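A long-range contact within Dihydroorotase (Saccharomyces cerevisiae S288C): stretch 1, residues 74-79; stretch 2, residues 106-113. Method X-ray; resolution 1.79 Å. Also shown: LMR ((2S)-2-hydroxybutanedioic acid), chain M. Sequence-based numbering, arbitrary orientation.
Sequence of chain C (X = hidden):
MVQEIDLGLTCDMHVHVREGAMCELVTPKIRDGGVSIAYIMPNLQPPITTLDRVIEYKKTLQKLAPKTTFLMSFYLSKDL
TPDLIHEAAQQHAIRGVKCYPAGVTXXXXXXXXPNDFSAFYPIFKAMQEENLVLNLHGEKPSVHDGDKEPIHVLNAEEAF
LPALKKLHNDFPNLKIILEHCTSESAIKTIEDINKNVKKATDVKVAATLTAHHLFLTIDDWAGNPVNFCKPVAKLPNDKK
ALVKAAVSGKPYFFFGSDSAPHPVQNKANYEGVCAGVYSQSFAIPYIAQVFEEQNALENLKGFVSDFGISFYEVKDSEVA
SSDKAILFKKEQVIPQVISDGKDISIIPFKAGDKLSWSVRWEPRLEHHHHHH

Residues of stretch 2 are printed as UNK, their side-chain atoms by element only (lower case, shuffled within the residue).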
ATOM      1  N   PHE C  74      15.447  18.679  18.811  1.00 13.95           N
ATOM      2  CA  PHE C  74      14.606  19.710  18.227  1.00 12.52           C
ATOM      3  C   PHE C  74      14.060  19.242  16.878  1.00 12.78           C
ATOM      4  O   PHE C  74      14.665  18.426  16.179  1.00 16.00           O
ATOM      5  CB  PHE C  74      15.395  21.010  18.003  1.00 15.32           C
ATOM      6  CG  PHE C  74      15.531  21.885  19.229  1.00 14.26           C
ATOM      7  CD1 PHE C  74      14.598  21.838  20.258  1.00 17.28           C
ATOM      8  CD2 PHE C  74      16.577  22.789  19.316  1.00 20.32           C
ATOM      9  CE1 PHE C  74      14.724  22.673  21.373  1.00 19.78           C
ATOM     10  CE2 PHE C  74      16.723  23.617  20.419  1.00 21.44           C
ATOM     11  CZ  PHE C  74      15.796  23.565  21.450  1.00 20.54           C
ATOM     12  N   TYR C  75      12.921  19.809  16.508  1.00 11.72           N
ATOM     13  CA  TYR C  75      12.314  19.637  15.192  1.00 12.52           C
ATOM     14  C   TYR C  75      12.838  20.729  14.266  1.00 14.93           C
ATOM     15  O   TYR C  75      12.850  21.904  14.640  1.00 16.61           O
ATOM     16  CB  TYR C  75      10.805  19.734  15.386  1.00 13.85           C
ATOM     17  CG  TYR C  75       9.853  19.546  14.236  1.00 13.19           C
ATOM     18  CD1 TYR C  75       9.669  20.541  13.279  1.00 16.32           C
ATOM     19  CD2 TYR C  75       9.051  18.412  14.173  1.00 13.04           C
ATOM     20  CE1 TYR C  75       8.732  20.380  12.260  1.00 17.50           C
ATOM     21  CE2 TYR C  75       8.114  18.246  13.166  1.00 12.17           C
ATOM     22  CZ  TYR C  75       7.965  19.226  12.213  1.00 15.55           C
ATOM     23  OH  TYR C  75       7.028  19.056  11.221  1.00 14.97           O
ATOM     24  N   LEU C  76      13.287  20.354  13.069  1.00 13.28           N
ATOM     25  CA  LEU C  76      13.862  21.353  12.160  1.00 14.38           C
ATOM     26  C   LEU C  76      12.734  22.203  11.582  1.00 20.20           C
ATOM     27  O   LEU C  76      12.004  21.771  10.686  1.00 17.52           O
ATOM     28  CB  LEU C  76      14.682  20.683  11.059  1.00 14.87           C
ATOM     29  CG  LEU C  76      15.506  21.645  10.169  1.00 17.50           C
ATOM     30  CD1 LEU C  76      16.557  22.345  10.995  1.00 17.91           C
ATOM     31  CD2 LEU C  76      16.179  20.918   9.009  1.00 17.72           C
ATOM     32  N   SER C  77      12.582  23.426  12.082  1.00 25.94           N
ATOM     33  CA  SER C  77      11.434  24.239  11.699  1.00 25.16           C
ATOM     34  C   SER C  77      11.871  25.640  11.302  1.00 23.51           C
ATOM     35  O   SER C  77      13.001  26.062  11.555  1.00 23.92           O
ATOM     36  CB  SER C  77      10.385  24.325  12.819  1.00 27.01           C
ATOM     37  OG  SER C  77      10.608  25.426  13.677  1.00 30.85           O
ATOM     38  N   LYS C  78      10.941  26.338  10.649  1.00 28.43           N
ATOM     39  CA  LYS C  78      11.168  27.729  10.268  1.00 32.74           C
ATOM     40  C   LYS C  78      11.579  28.605  11.439  1.00 32.47           C
ATOM     41  O   LYS C  78      12.303  29.585  11.230  1.00 34.16           O
ATOM     42  CB  LYS C  78       9.866  28.303   9.674  1.00 31.00           C
ATOM     43  CG  LYS C  78       9.464  27.786   8.317  1.00 38.00           C
ATOM     44  CD  LYS C  78       8.133  28.412   7.936  1.00 39.09           C
ATOM     45  CE  LYS C  78       7.043  27.378   7.972  1.00 34.74           C
ATOM     46  NZ  LYS C  78       7.420  26.247   7.089  1.00 39.62           N
ATOM     47  N   ASP C  79      11.171  28.241  12.656  1.00 31.43           N
ATOM     48  CA  ASP C  79      11.366  29.079  13.825  1.00 26.85           C
ATOM     49  C   ASP C  79      12.747  28.922  14.449  1.00 31.14           C
ATOM     50  O   ASP C  79      13.170  29.791  15.219  1.00 34.05           O
ATOM     51  CB  ASP C  79      10.285  28.763  14.862  1.00 38.06           C
ATOM     52  CG  ASP C  79       8.877  28.967  14.314  1.00 44.07           C
ATOM     53  OD1 ASP C  79       8.699  29.838  13.432  1.00 50.75           O
ATOM     54  OD2 ASP C  79       7.956  28.239  14.738  1.00 43.85           O
ATOM     55  N   UNK C 106       3.621  11.764   9.896  1.00 14.20           N
ATOM     56  CA  UNK C 106       2.889  12.284  11.049  1.00 14.63           C
ATOM     57  C   UNK C 106       3.465  13.603  11.544  1.00 11.96           C
ATOM     58  O   UNK C 106       4.666  13.718  11.798  1.00 11.86           O
ATOM     59  c   UNK C 106       2.925  11.264  12.184  1.00 14.98           C
ATOM     60  o   UNK C 106       2.455  10.000  11.701  1.00 15.07           O
ATOM     61  c   UNK C 106       2.077  11.736  13.363  1.00 13.95           C
ATOM     62  N   UNK C 107       2.585  14.589  11.732  1.00 12.83           N
ATOM     63  CA  UNK C 107       2.966  15.888  12.297  1.00 13.68           C
ATOM     64  C   UNK C 107       4.176  16.478  11.583  1.00 15.85           C
ATOM     65  O   UNK C 107       5.106  16.994  12.210  1.00 15.82           O
ATOM     66  n   UNK C 107       2.104  15.063  15.837  1.00 15.28           N
ATOM     67  c   UNK C 107       3.222  15.773  13.799  1.00 15.77           C
ATOM     68  c   UNK C 107       1.958  15.483  14.573  1.00 20.09           C
ATOM     69  o   UNK C 107       0.853  15.632  14.040  1.00 15.68           O
ATOM     70  N   UNK C 108       4.166  16.396  10.252  1.00 11.16           N
ATOM     71  CA  UNK C 108       5.239  16.913   9.422  1.00  9.98           C
ATOM     72  C   UNK C 108       4.829  18.178   8.679  1.00 12.67           C
ATOM     73  O   UNK C 108       5.592  18.668   7.843  1.00 15.48           O
ATOM     74  c   UNK C 108       5.696  15.846   8.413  1.00 12.79           C
ATOM     75  o   UNK C 108       4.680  15.575   7.457  1.00 13.12           O
ATOM     76  N   UNK C 109       3.637  18.713   8.950  1.00 14.40           N
ATOM     77  CA  UNK C 109       3.151  19.833   8.149  1.00 17.95           C
ATOM     78  C   UNK C 109       4.032  21.064   8.323  1.00 16.66           C
ATOM     79  O   UNK C 109       4.137  21.887   7.405  1.00 16.58           O
ATOM     80  c   UNK C 109       1.697  20.147   8.505  1.00 14.48           C
ATOM     81  N   UNK C 110       4.671  21.203   9.480  1.00 13.96           N
ATOM     82  CA  UNK C 110       5.606  22.284   9.757  1.00 15.15           C
ATOM     83  C   UNK C 110       7.027  21.994   9.256  1.00 16.18           C
ATOM     84  O   UNK C 110       7.942  22.762   9.565  1.00 15.52           O
ATOM     85  c   UNK C 110       5.630  22.569  11.263  1.00 15.94           C
ATOM     86  N   UNK C 111       7.238  20.909   8.504  1.00 16.73           N
ATOM     87  CA  UNK C 111       8.565  20.508   8.078  1.00 17.40           C
ATOM     88  C   UNK C 111       9.114  21.279   6.890  1.00 22.55           C
ATOM     89  O   UNK C 111       8.632  22.358   6.538  1.00 20.57           O
ATOM     90  N   UNK C 112      10.132  20.700   6.246  1.00 17.45           N
ATOM     91  CA  UNK C 112      10.945  21.422   5.274  1.00 23.27           C
ATOM     92  C   UNK C 112      10.649  20.953   3.849  1.00 22.65           C
ATOM     93  O   UNK C 112      10.012  19.925   3.615  1.00 26.10           O
ATOM     94  c   UNK C 112      12.749  21.557   7.020  1.00 28.93           C
ATOM     95  c   UNK C 112      12.939  19.914   5.129  1.00 25.57           C
ATOM     96  c   UNK C 112      12.454  21.290   5.561  1.00 25.68           C
ATOM     97  N   UNK C 113      11.146  21.731   2.886  1.00 29.89           N
ATOM     98  CA  UNK C 113      11.233  21.312   1.495  1.00 30.51           C
ATOM     99  C   UNK C 113      12.652  20.826   1.242  1.00 28.33           C
ATOM    100  O   UNK C 113      13.570  21.655   1.166  1.00 27.03           O
ATOM    101  o   UNK C 113      11.050  23.079  -1.740  1.00 44.70           O
ATOM    102  c   UNK C 113      11.107  22.140  -0.913  1.00 40.00           C
ATOM    103  c   UNK C 113      10.887  22.472   0.561  1.00 33.86           C
ATOM    104  o   UNK C 113      11.315  20.951  -1.254  1.00 35.82           O
TER
HETATM  105  C1  LMR M 403       7.421   8.618  11.011  1.00 29.84           C
HETATM  106  O1A LMR M 403       8.525   8.339  11.551  1.00 25.15           O
HETATM  107  O1B LMR M 403       7.436   8.832   9.781  1.00 19.55           O
HETATM  108  C2  LMR M 403       6.093   8.715  11.797  1.00 23.39           C
HETATM  109  O2  LMR M 403       5.089   7.790  11.428  1.00 22.49           O
HETATM  110  C3  LMR M 403       6.310   8.350  13.227  1.00 30.64           C
HETATM  111  C4  LMR M 403       5.134   9.060  13.858  1.00 17.56           C
HETATM  112  O4A LMR M 403       3.924   8.698  13.658  1.00 14.00           O
HETATM  113  O4B LMR M 403       5.467  10.024  14.560  1.00 17.06           O
HETATM  114  O   HOH W   1      10.566  23.563   8.577  1.00 26.09           O
HETATM  115  O   HOH W   2       6.211  23.566   6.282  1.00 26.40           O
HETATM  116  O   HOH W   3       7.990  25.348  10.751  1.00 26.68           O
HETATM  117  O   HOH W   4      10.501  25.094   6.018  1.00 29.43           O

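Position 106 carries three side-chain atoms, a carbon bearing one oxygen and one carbon. This beta-branched hydroxyl pattern is that of threonine. T106 lies out of reach of stretch 1 and turns instead to the bound malate, its OG1 donating a hydrogen bond to O4A of LMR (2.8 Å).

Position 107 has two side-chain carbons in line, the second carrying one oxygen and one nitrogen. The end of the side chain leads away from stretch 1, and the backbone makes the contact: the hydroxyl OH of Y75 donates a hydrogen bond to O of position 107 (3.0 Å). The side chain is a carboxamide on a one-carbon stem, which identifies asparagine. Both polar side-chain atoms of N107 are hydrogen-bonded elsewhere in the structure.

At position 108 a single carbon is followed by one oxygen. The CA-to-CB bond points away from stretch 1, and CA of position 108 lies 3.3 Å from OH of Y75. One carbon and one oxygen make the residue serine. S108 also opens a type I beta turn that runs to position 111.

Position 109 has one side-chain carbon and is alanine; the CA-to-CB bond of A109 points away and the residue scarcely takes part.

Position 110 likewise has one carbon, but here the CA-to-CB bond points sideways and CB packs 3.9 Å from CE1 of Y75. This too is alanine, and the methyl group of A110 packs against the tyrosine at that ring atom.

Position 111 has no side-chain atoms and is therefore glycine. The N of G111 donates to O of S108 (2.9 Å), closing the turn, and an ideal CB on G111 would clash with that same O of S108, at 3.0 Å. N of G111 is also 3.3 Å from OH of Y75, but the angle is too poor for a hydrogen bond.

Position 112 shows three carbons, one carrying the other two, and one of the outer carbons packs against the side chain of L76. This is the beta-branched form of valine. CG1 of V112 lies 4.0 Å from CD2 of L76.

Position 113 has two carbons, the second bearing two oxygens, a carboxylate on a short stem: aspartate. D113 does not reach stretch 1.

The contact thus centres on Y75, whose hydroxyl reaches into the turn and is anchored by the carbonyl of N107, while A110 and V112 supply apolar packing. Water extends this small interface. Water 1 donates to O of both L76 and A110, water 3 links N of K78 to O of A110, and water 2 accepts from NZ of K78 while donating to O of A109 and G111, so the lysine engages the turn through solvent.

Stretch 2 106-113: TNSAAGVD
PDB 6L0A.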